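Local coordinates for DPS family protein (Vibrio cholerae O1 biovar El Tor, PDB 3IQ1) that probably binds iron and oxidises it within a ferritin-like shell of twelve subunits, as other members of the Dps family do, at residues H119-I124 with D142-Q147. Sequence-based numbering, arbitrary orientation.
Sequences HQQRDI and DYIREQ
The carboxamide of Gln-121 meets the ring of Tyr-143 at the ring's edge: OE1 of Gln-121 lies near the ring plane, 3.4 Å from CD2 of Tyr-143, with the amide and ring planes 55° apart. Against the second amide it is turned far less, the Gln-121 and Gln-147 planes differing by 17°, although the two side chains cross at about a right angle. NE2 of Gln-121 donates to OE1 of Gln-147 over 2.8 Å; this acceptor lies close to the amide plane of Gln-121, while the donor is tilted 32° from the carbonyl plane of Gln-147. The same nitrogen passes 3.6 Å from CB of Tyr-143. Nearer the backbone, CG1 of Ile-144, anti to its carbonyl carbon, packs on CB of Gln-121 at 3.8 Å. An extended chi2 carries CD1 of Ile-144 on to CG of Arg-122, 3.9 Å away. NH2 of Arg-122 forms a salt bridge with Glu-148 and a hydrogen bond to the carbonyl of Ile-9 of a second subunit. The contact joins helices 103-131 and 134-158, antiparallel neighbours in the ferritin-like four-helix bundle, their local axes 9.6 Å apart. Tyr-30 of helix 13-43 hydrogen-bonds through OH to both OE1 of Gln-121 and NE2 of Gln-147, closing a three-residue polar network. The two buried amides thus satisfy each other and one phenol hydroxyl, which couples their orientations and ties three helices together through neutral hydrogen bonds.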
ATOM      1  N   HIS B 119      -5.096  38.094  -8.414  1.00  7.39           N
ATOM      2  CA  HIS B 119      -5.194  39.520  -8.109  1.00  8.31           C
ATOM      3  C   HIS B 119      -5.877  39.685  -6.751  1.00  7.84           C
ATOM      4  O   HIS B 119      -5.404  40.459  -5.889  1.00  7.21           O
ATOM      5  CB  HIS B 119      -5.983  40.167  -9.241  1.00  9.29           C
ATOM      6  CG  HIS B 119      -6.049  41.642  -9.189  1.00 16.29           C
ATOM      7  ND1 HIS B 119      -6.997  42.304  -8.448  1.00 23.05           N
ATOM      8  CD2 HIS B 119      -5.356  42.587  -9.867  1.00 21.07           C
ATOM      9  CE1 HIS B 119      -6.838  43.603  -8.606  1.00 22.97           C
ATOM     10  NE2 HIS B 119      -5.872  43.805  -9.489  1.00 25.28           N
ATOM     11  N   GLN B 120      -6.977  38.975  -6.538  1.00  8.15           N
ATOM     12  CA  GLN B 120      -7.758  39.107  -5.280  1.00  6.89           C
ATOM     13  C   GLN B 120      -6.987  38.542  -4.104  1.00  7.51           C
ATOM     14  O   GLN B 120      -6.971  39.115  -3.024  1.00  8.17           O
ATOM     15  CB  GLN B 120      -9.091  38.386  -5.338  1.00  7.73           C
ATOM     16  CG  GLN B 120     -10.201  39.050  -5.861  1.00 12.85           C
ATOM     17  CD  GLN B 120     -11.389  38.097  -5.651  1.00 14.90           C
ATOM     18  OE1 GLN B 120     -11.356  36.988  -6.153  1.00 19.08           O
ATOM     19  NE2 GLN B 120     -12.280  38.446  -4.821  1.00  8.99           N
ATOM     20  N   GLN B 121      -6.271  37.425  -4.336  1.00  5.82           N
ATOM     21  CA  GLN B 121      -5.451  36.818  -3.278  1.00  4.99           C
ATOM     22  C   GLN B 121      -4.293  37.723  -2.869  1.00  6.35           C
ATOM     23  O   GLN B 121      -4.016  37.817  -1.690  1.00  6.33           O
ATOM     24  CB  GLN B 121      -4.990  35.432  -3.701  1.00  5.20           C
ATOM     25  CG  GLN B 121      -6.184  34.490  -3.763  1.00  5.94           C
ATOM     26  CD  GLN B 121      -6.066  33.220  -4.536  1.00  7.38           C
ATOM     27  OE1 GLN B 121      -6.904  32.357  -4.357  1.00  8.98           O
ATOM     28  NE2 GLN B 121      -4.984  33.017  -5.294  1.00  7.30           N
ATOM     29  N   ARG B 122      -3.655  38.436  -3.805  1.00  5.89           N
ATOM     30  CA  ARG B 122      -2.611  39.375  -3.469  1.00  4.76           C
ATOM     31  C   ARG B 122      -3.149  40.566  -2.628  1.00  5.05           C
ATOM     32  O   ARG B 122      -2.515  41.027  -1.685  1.00  6.63           O
ATOM     33  CB  ARG B 122      -1.963  39.889  -4.739  1.00  5.35           C
ATOM     34  CG  ARG B 122      -1.154  38.791  -5.457  1.00  4.60           C
ATOM     35  CD  ARG B 122      -0.746  39.252  -6.818  1.00  6.04           C
ATOM     36  NE  ARG B 122       0.054  38.238  -7.501  1.00  5.22           N
ATOM     37  CZ  ARG B 122      -0.046  37.926  -8.788  1.00  5.13           C
ATOM     38  NH1 ARG B 122      -0.913  38.576  -9.582  1.00  7.57           N
ATOM     39  NH2 ARG B 122       0.749  36.961  -9.307  1.00  5.37           N
ATOM     40  N   ASP B 123      -4.353  41.007  -2.970  1.00  5.56           N
ATOM     41  CA  ASP B 123      -4.964  42.077  -2.189  1.00  5.67           C
ATOM     42  C   ASP B 123      -5.269  41.646  -0.764  1.00  6.42           C
ATOM     43  O   ASP B 123      -4.968  42.380   0.172  1.00  6.60           O
ATOM     44  CB  ASP B 123      -6.238  42.556  -2.838  1.00  5.83           C
ATOM     45  CG  ASP B 123      -5.999  43.489  -4.006  1.00 13.62           C
ATOM     46  OD1 ASP B 123      -4.853  43.988  -4.197  1.00 11.81           O
ATOM     47  OD2 ASP B 123      -7.003  43.804  -4.701  1.00 15.19           O
ATOM     48  N   ILE B 124      -5.816  40.437  -0.621  1.00  5.80           N
ATOM     49  CA  ILE B 124      -6.079  39.888   0.696  1.00  5.36           C
ATOM     50  C   ILE B 124      -4.790  39.688   1.469  1.00  5.62           C
ATOM     51  O   ILE B 124      -4.708  39.969   2.680  1.00  6.98           O
ATOM     52  CB  ILE B 124      -6.917  38.586   0.639  1.00  5.04           C
ATOM     53  CG1 ILE B 124      -8.301  38.895   0.077  1.00  6.12           C
ATOM     54  CG2 ILE B 124      -7.006  37.951   2.047  1.00  6.78           C
ATOM     55  CD1 ILE B 124      -9.081  37.643  -0.355  1.00  8.20           C
ATOM     56  N   ASP B 142       0.136  30.315  -0.083  1.00  6.52           N
ATOM     57  CA  ASP B 142       0.026  28.983  -0.673  1.00  6.08           C
ATOM     58  C   ASP B 142      -0.734  29.064  -1.997  1.00  5.88           C
ATOM     59  O   ASP B 142      -0.305  28.479  -3.000  1.00  6.10           O
ATOM     60  CB  ASP B 142      -0.702  28.018   0.245  1.00  7.33           C
ATOM     61  CG  ASP B 142       0.128  27.585   1.442  1.00  9.40           C
ATOM     62  OD1 ASP B 142       1.344  27.841   1.487  1.00 13.29           O
ATOM     63  OD2 ASP B 142      -0.427  26.913   2.292  1.00 13.62           O
ATOM     64  N   TYR B 143      -1.881  29.734  -2.012  1.00  4.50           N
ATOM     65  CA  TYR B 143      -2.694  29.785  -3.205  1.00  4.93           C
ATOM     66  C   TYR B 143      -1.996  30.496  -4.353  1.00  5.52           C
ATOM     67  O   TYR B 143      -2.017  30.048  -5.508  1.00  6.48           O
ATOM     68  CB  TYR B 143      -4.042  30.450  -2.944  1.00  4.84           C
ATOM     69  CG  TYR B 143      -5.018  29.665  -2.043  1.00  4.07           C
ATOM     70  CD1 TYR B 143      -4.649  28.474  -1.403  1.00  7.44           C
ATOM     71  CD2 TYR B 143      -6.281  30.107  -1.860  1.00  6.11           C
ATOM     72  CE1 TYR B 143      -5.551  27.741  -0.613  1.00  8.10           C
ATOM     73  CE2 TYR B 143      -7.183  29.414  -1.017  1.00  8.47           C
ATOM     74  CZ  TYR B 143      -6.795  28.236  -0.410  1.00  8.54           C
ATOM     75  OH  TYR B 143      -7.687  27.569   0.353  1.00 10.15           O
ATOM     76  N   ILE B 144      -1.331  31.609  -4.033  1.00  6.39           N
ATOM     77  CA  ILE B 144      -0.641  32.413  -5.040  1.00  5.35           C
ATOM     78  C   ILE B 144       0.484  31.602  -5.659  1.00  5.57           C
ATOM     79  O   ILE B 144       0.625  31.520  -6.884  1.00  5.33           O
ATOM     80  CB  ILE B 144      -0.111  33.727  -4.426  1.00  5.25           C
ATOM     81  CG1 ILE B 144      -1.276  34.674  -4.092  1.00  5.68           C
ATOM     82  CG2 ILE B 144       0.876  34.410  -5.371  1.00  6.57           C
ATOM     83  CD1 ILE B 144      -0.892  35.747  -3.112  1.00  5.55           C
ATOM     84  N   ARG B 145       1.284  30.937  -4.845  1.00  5.38           N
ATOM     85  CA  ARG B 145       2.463  30.304  -5.415  1.00  4.99           C
ATOM     86  C   ARG B 145       2.032  29.133  -6.334  1.00  5.80           C
ATOM     87  O   ARG B 145       2.674  28.870  -7.363  1.00  6.02           O
ATOM     88  CB  ARG B 145       3.403  29.847  -4.333  1.00  4.99           C
ATOM     89  CG  ARG B 145       2.925  28.686  -3.526  1.00  8.23           C
ATOM     90  CD  ARG B 145       3.741  28.537  -2.239  1.00  9.43           C
ATOM     91  NE  ARG B 145       5.106  28.110  -2.542  1.00  7.94           N
ATOM     92  CZ  ARG B 145       5.945  27.564  -1.653  1.00 10.29           C
ATOM     93  NH1 ARG B 145       7.139  27.157  -2.027  1.00 11.41           N
ATOM     94  NH2 ARG B 145       5.595  27.441  -0.408  1.00 12.76           N
ATOM     95  N   GLU B 146       0.995  28.403  -5.924  1.00  5.39           N
ATOM     96  CA  GLU B 146       0.518  27.282  -6.686  1.00  5.61           C
ATOM     97  C   GLU B 146      -0.089  27.747  -8.013  1.00  5.00           C
ATOM     98  O   GLU B 146       0.121  27.129  -9.105  1.00  5.31           O
ATOM     99  CB  GLU B 146      -0.486  26.446  -5.877  1.00  6.81           C
ATOM    100  CG  GLU B 146       0.170  25.744  -4.677  1.00  8.34           C
ATOM    101  CD  GLU B 146      -0.816  25.076  -3.764  1.00 14.19           C
ATOM    102  OE1 GLU B 146      -1.921  24.771  -4.233  1.00 15.09           O
ATOM    103  OE2 GLU B 146      -0.463  24.802  -2.578  1.00 15.38           O
ATOM    104  N   GLN B 147      -0.839  28.841  -7.937  1.00  5.13           N
ATOM    105  CA  GLN B 147      -1.615  29.265  -9.100  1.00  5.14           C
ATOM    106  C   GLN B 147      -0.764  30.012 -10.075  1.00  5.00           C
ATOM    107  O   GLN B 147      -1.007  29.962 -11.289  1.00  6.28           O
ATOM    108  CB  GLN B 147      -2.893  30.011  -8.715  1.00  5.03           C
ATOM    109  CG  GLN B 147      -3.837  29.042  -8.080  1.00  5.34           C
ATOM    110  CD  GLN B 147      -5.025  29.705  -7.390  1.00  6.22           C
ATOM    111  OE1 GLN B 147      -5.051  30.935  -7.216  1.00  6.39           O
ATOM    112  NE2 GLN B 147      -5.983  28.911  -6.999  1.00  6.24           N
TER